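MPT synthase subunit 2 (Burkholderia ambifaria, PDB 7L32) probably serves as the catalytic large subunit of molybdopterin synthase, transferring sulfur to precursor Z (cyclic pyranopterin monophosphate) to make the dithiolene of molybdopterin. Local coordinates at residues 119-129 against 147-157. Sequence-based numbering, arbitrary orientation.
Sequences EFVMDYLKTEA and RSTDDAALARW
Ser148 N donates to Lys126 O (2.8 Å, N-H...O 172°), and from this bond the chain of 147-157 runs back along helix 111-128, its CA spacing widening from 4.6 Å at Thr127-Ser148 to 7.6 Å at Phe120-Trp157. At that wider-spaced end the Trp157 indole lies between the two backbones, against Phe120 and Asp123. Its NE1 points almost straight at Asp123 OD2 (2.8 Å), which lies in the ring plane and accepts through its anti lone pair. One indole face receives the Phe120 edge in a T-shaped stack, planes 89° apart and CD1 3.6 Å from Trp157 CD2; Phe120 CB adds a CH-pi contact over the six-membered ring. Arg156 CG lies over the opposite face, and the extended arginine chain carries NH1 to Glu119 OE1 (2.8 Å), a salt bridge whose hydrogen bond is weak in angle, with carboxylate and guanidinium planes nearly perpendicular. Ala153 CB packs against Asp123 OD2, while Asp150 N-caps the short helix, its OD1 accepting from Ala153 N. With chi1 at 61° Thr127 turns OG1 back to Asp123 O, and the same rotation presents Thr127 CG2 to Asp150 CB. Arg111 of the second subunit salt-bridges Asp123 OD1 and makes a long, weak ion pair with Asp150 OD2, probably easing their repulsion. Segment 147-157 thus lies along one flank of helix 111-128, whose other sides meet helix 65-80 and strands 85-91 and 100-108.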
loop_
_atom_site.group_PDB
_atom_site.type_symbol
_atom_site.label_atom_id
_atom_site.label_comp_id
_atom_site.label_asym_id
_atom_site.label_seq_id
_atom_site.Cartn_x
_atom_site.Cartn_y
_atom_site.Cartn_z
ATOM N N GLU A 119 -5.360 3.284 4.615
ATOM C CA GLU A 119 -5.969 4.510 4.097
ATOM C C GLU A 119 -6.545 5.362 5.222
ATOM O O GLU A 119 -6.435 6.599 5.194
ATOM C CB GLU A 119 -7.062 4.171 3.075
ATOM C CG GLU A 119 -7.688 5.395 2.457
ATOM C CD GLU A 119 -8.434 5.104 1.143
ATOM O OE1 GLU A 119 -8.846 3.945 0.896
ATOM O OE2 GLU A 119 -8.565 6.054 0.350
ATOM N N PHE A 120 -7.170 4.722 6.211
ATOM C CA PHE A 120 -7.688 5.467 7.365
ATOM C C PHE A 120 -6.572 6.252 8.060
ATOM O O PHE A 120 -6.741 7.440 8.399
ATOM C CB PHE A 120 -8.374 4.501 8.349
ATOM C CG PHE A 120 -8.759 5.150 9.662
ATOM C CD1 PHE A 120 -9.957 5.834 9.784
ATOM C CD2 PHE A 120 -7.923 5.063 10.775
ATOM C CE1 PHE A 120 -10.309 6.493 10.992
ATOM C CE2 PHE A 120 -8.261 5.694 11.972
ATOM C CZ PHE A 120 -9.458 6.408 12.093
ATOM N N VAL A 121 -5.439 5.594 8.315
ATOM C CA VAL A 121 -4.326 6.270 8.991
ATOM C C VAL A 121 -3.834 7.449 8.154
ATOM O O VAL A 121 -3.575 8.533 8.690
ATOM C CB VAL A 121 -3.184 5.275 9.304
ATOM C CG1 VAL A 121 -1.910 6.022 9.783
ATOM C CG2 VAL A 121 -3.609 4.240 10.384
ATOM N N MET A 122 -3.709 7.268 6.831
ATOM C CA MET A 122 -3.270 8.371 5.969
ATOM C C MET A 122 -4.267 9.527 5.987
ATOM O O MET A 122 -3.865 10.701 6.083
ATOM C CB MET A 122 -3.050 7.897 4.510
ATOM C CG MET A 122 -1.647 7.262 4.256
ATOM S SD MET A 122 -0.279 8.408 4.665
ATOM C CE MET A 122 -0.627 9.737 3.532
ATOM N N ASP A 123 -5.572 9.226 5.893
ATOM C CA ASP A 123 -6.591 10.283 5.913
ATOM C C ASP A 123 -6.532 11.071 7.221
ATOM O O ASP A 123 -6.607 12.302 7.223
ATOM C CB ASP A 123 -7.990 9.686 5.752
ATOM C CG ASP A 123 -8.294 9.253 4.323
ATOM O OD1 ASP A 123 -7.579 9.668 3.379
ATOM O OD2 ASP A 123 -9.261 8.486 4.168
ATOM N N TYR A 124 -6.453 10.359 8.345
ATOM C CA TYR A 124 -6.427 11.002 9.665
ATOM C C TYR A 124 -5.128 11.779 9.858
ATOM O O TYR A 124 -5.130 12.915 10.366
ATOM C CB TYR A 124 -6.584 9.899 10.722
ATOM C CG TYR A 124 -7.024 10.231 12.135
ATOM C CD1 TYR A 124 -7.070 11.539 12.606
ATOM C CD2 TYR A 124 -7.307 9.199 13.036
ATOM C CE1 TYR A 124 -7.439 11.819 13.930
ATOM C CE2 TYR A 124 -7.682 9.469 14.365
ATOM C CZ TYR A 124 -7.741 10.782 14.801
ATOM O OH TYR A 124 -8.103 11.065 16.108
ATOM N N LEU A 125 -4.010 11.193 9.424
ATOM C CA LEU A 125 -2.723 11.891 9.454
ATOM C C LEU A 125 -2.787 13.207 8.684
ATOM O O LEU A 125 -2.399 14.273 9.198
ATOM C CB LEU A 125 -1.636 10.973 8.866
ATOM C CG LEU A 125 -0.171 11.428 8.832
ATOM C CD1 LEU A 125 0.735 10.182 8.776
ATOM C CD2 LEU A 125 0.144 12.355 7.644
ATOM N N LYS A 126 -3.264 13.153 7.435
ATOM C CA LYS A 126 -3.222 14.333 6.565
ATOM C C LYS A 126 -4.153 15.441 7.050
ATOM O O LYS A 126 -3.878 16.631 6.830
ATOM C CB LYS A 126 -3.559 13.928 5.127
ATOM C CG LYS A 126 -2.418 13.191 4.424
ATOM C CD LYS A 126 -1.247 14.157 4.147
ATOM C CE LYS A 126 -0.061 13.482 3.443
ATOM N NZ LYS A 126 1.087 14.442 3.120
ATOM N N THR A 127 -5.227 15.085 7.744
ATOM C CA THR A 127 -6.174 16.086 8.204
ATOM C C THR A 127 -5.946 16.518 9.646
ATOM O O THR A 127 -6.351 17.634 10.007
ATOM C CB THR A 127 -7.619 15.574 8.030
ATOM O OG1 THR A 127 -7.820 14.390 8.817
ATOM C CG2 THR A 127 -7.892 15.247 6.559
ATOM N N GLU A 128 -5.284 15.704 10.481
ATOM C CA GLU A 128 -5.203 16.047 11.900
ATOM C C GLU A 128 -3.806 16.137 12.515
ATOM O O GLU A 128 -3.673 16.763 13.573
ATOM C CB GLU A 128 -6.036 15.062 12.740
ATOM C CG GLU A 128 -7.543 15.131 12.456
ATOM C CD GLU A 128 -8.141 16.501 12.725
ATOM O OE1 GLU A 128 -7.756 17.147 13.730
ATOM O OE2 GLU A 128 -8.998 16.936 11.924
ATOM N N ALA A 129 -2.782 15.538 11.931
ATOM C CA ALA A 129 -1.463 15.567 12.577
ATOM C C ALA A 129 -0.849 16.965 12.478
ATOM O O ALA A 129 -0.809 17.543 11.385
ATOM C CB ALA A 129 -0.516 14.538 11.951
ATOM N N ARG A 147 -2.076 20.922 7.730
ATOM C CA ARG A 147 -3.194 19.990 7.741
ATOM C C ARG A 147 -4.119 20.281 6.567
ATOM O O ARG A 147 -4.341 21.440 6.199
ATOM C CB ARG A 147 -3.965 20.116 9.061
ATOM C CG ARG A 147 -3.274 19.519 10.287
ATOM C CD ARG A 147 -4.040 19.849 11.559
ATOM N NE ARG A 147 -4.497 21.236 11.560
ATOM C CZ ARG A 147 -5.384 21.736 12.410
ATOM N NH1 ARG A 147 -5.938 20.988 13.353
ATOM N NH2 ARG A 147 -5.725 23.018 12.313
ATOM N N SER A 148 -4.589 19.219 5.939
ATOM C CA SER A 148 -5.555 19.232 4.851
ATOM C C SER A 148 -6.970 19.107 5.400
ATOM O O SER A 148 -7.184 18.808 6.578
ATOM C CB SER A 148 -5.303 18.078 3.875
ATOM O OG SER A 148 -4.005 18.113 3.307
ATOM N N THR A 149 -7.939 19.407 4.547
ATOM C CA THR A 149 -9.337 19.076 4.795
ATOM C C THR A 149 -9.766 18.027 3.773
ATOM O O THR A 149 -9.455 18.151 2.582
ATOM C CB THR A 149 -10.231 20.318 4.719
ATOM O OG1 THR A 149 -10.117 20.918 3.425
ATOM C CG2 THR A 149 -9.813 21.333 5.779
ATOM N N ASP A 150 -10.437 16.976 4.235
ATOM C CA ASP A 150 -11.000 15.967 3.340
ATOM C C ASP A 150 -12.406 15.701 3.866
ATOM O O ASP A 150 -12.587 14.897 4.786
ATOM C CB ASP A 150 -10.137 14.696 3.333
ATOM C CG ASP A 150 -10.457 13.743 2.164
ATOM O OD1 ASP A 150 -11.647 13.563 1.806
ATOM O OD2 ASP A 150 -9.501 13.148 1.611
ATOM N N ASP A 151 -13.417 16.264 3.215
ATOM C CA ASP A 151 -14.754 16.053 3.739
ATOM C C ASP A 151 -15.339 14.733 3.277
ATOM O O ASP A 151 -16.189 14.167 3.979
ATOM C CB ASP A 151 -15.682 17.192 3.306
ATOM C CG ASP A 151 -15.309 18.521 3.937
ATOM O OD1 ASP A 151 -14.868 18.515 5.108
ATOM O OD2 ASP A 151 -15.458 19.553 3.261
ATOM N N ALA A 152 -14.801 14.146 2.209
ATOM C CA ALA A 152 -15.347 12.863 1.800
ATOM C C ALA A 152 -14.799 11.754 2.679
ATOM O O ALA A 152 -15.528 10.813 3.021
ATOM C CB ALA A 152 -14.994 12.586 0.341
ATOM N N ALA A 153 -13.544 11.891 3.114
ATOM C CA ALA A 153 -12.961 10.900 4.010
ATOM C C ALA A 153 -13.648 10.930 5.365
ATOM O O ALA A 153 -13.917 9.875 5.959
ATOM C CB ALA A 153 -11.454 11.138 4.150
ATOM N N LEU A 154 -13.956 12.131 5.865
ATOM C CA LEU A 154 -14.618 12.234 7.162
ATOM C C LEU A 154 -15.960 11.528 7.143
ATOM O O LEU A 154 -16.296 10.790 8.076
ATOM C CB LEU A 154 -14.834 13.701 7.531
ATOM C CG LEU A 154 -13.638 14.616 7.782
ATOM C CD1 LEU A 154 -14.108 15.950 8.342
ATOM C CD2 LEU A 154 -12.643 13.937 8.712
ATOM N N ALA A 155 -16.730 11.716 6.070
ATOM C CA ALA A 155 -17.999 11.018 5.964
ATOM C C ALA A 155 -17.774 9.518 5.852
ATOM O O ALA A 155 -18.490 8.728 6.478
ATOM C CB ALA A 155 -18.795 11.547 4.767
ATOM N N ARG A 156 -16.757 9.112 5.082
ATOM C CA ARG A 156 -16.484 7.691 4.896
ATOM C C ARG A 156 -16.207 7.005 6.224
ATOM O O ARG A 156 -16.667 5.885 6.459
ATOM C CB ARG A 156 -15.291 7.496 3.951
ATOM C CG ARG A 156 -14.823 6.043 3.891
ATOM C CD ARG A 156 -13.687 5.826 2.879
ATOM N NE ARG A 156 -13.355 4.412 2.727
ATOM C CZ ARG A 156 -12.328 3.961 2.013
ATOM N NH1 ARG A 156 -11.494 4.788 1.402
ATOM N NH2 ARG A 156 -12.127 2.650 1.915
ATOM N N TRP A 157 -15.449 7.651 7.106
ATOM C CA TRP A 157 -15.039 7.014 8.349
ATOM C C TRP A 157 -16.007 7.277 9.515
ATOM O O TRP A 157 -15.696 6.916 10.649
ATOM C CB TRP A 157 -13.599 7.409 8.710
ATOM C CG TRP A 157 -12.569 7.108 7.608
ATOM C CD1 TRP A 157 -11.752 8.016 6.979
ATOM C CD2 TRP A 157 -12.276 5.826 7.003
ATOM N NE1 TRP A 157 -10.970 7.379 6.033
ATOM C CE2 TRP A 157 -11.265 6.040 6.034
ATOM C CE3 TRP A 157 -12.762 4.519 7.200
ATOM C CZ2 TRP A 157 -10.733 4.992 5.245
ATOM C CZ3 TRP A 157 -12.237 3.476 6.415
ATOM C CH2 TRP A 157 -11.226 3.722 5.460
HETATM O O HOH W 1 -10.650 7.664 2.046
HETATM O O HOH W 2 -1.935 17.609 4.972
HETATM O O HOH W 3 -5.383 18.353 14.678
#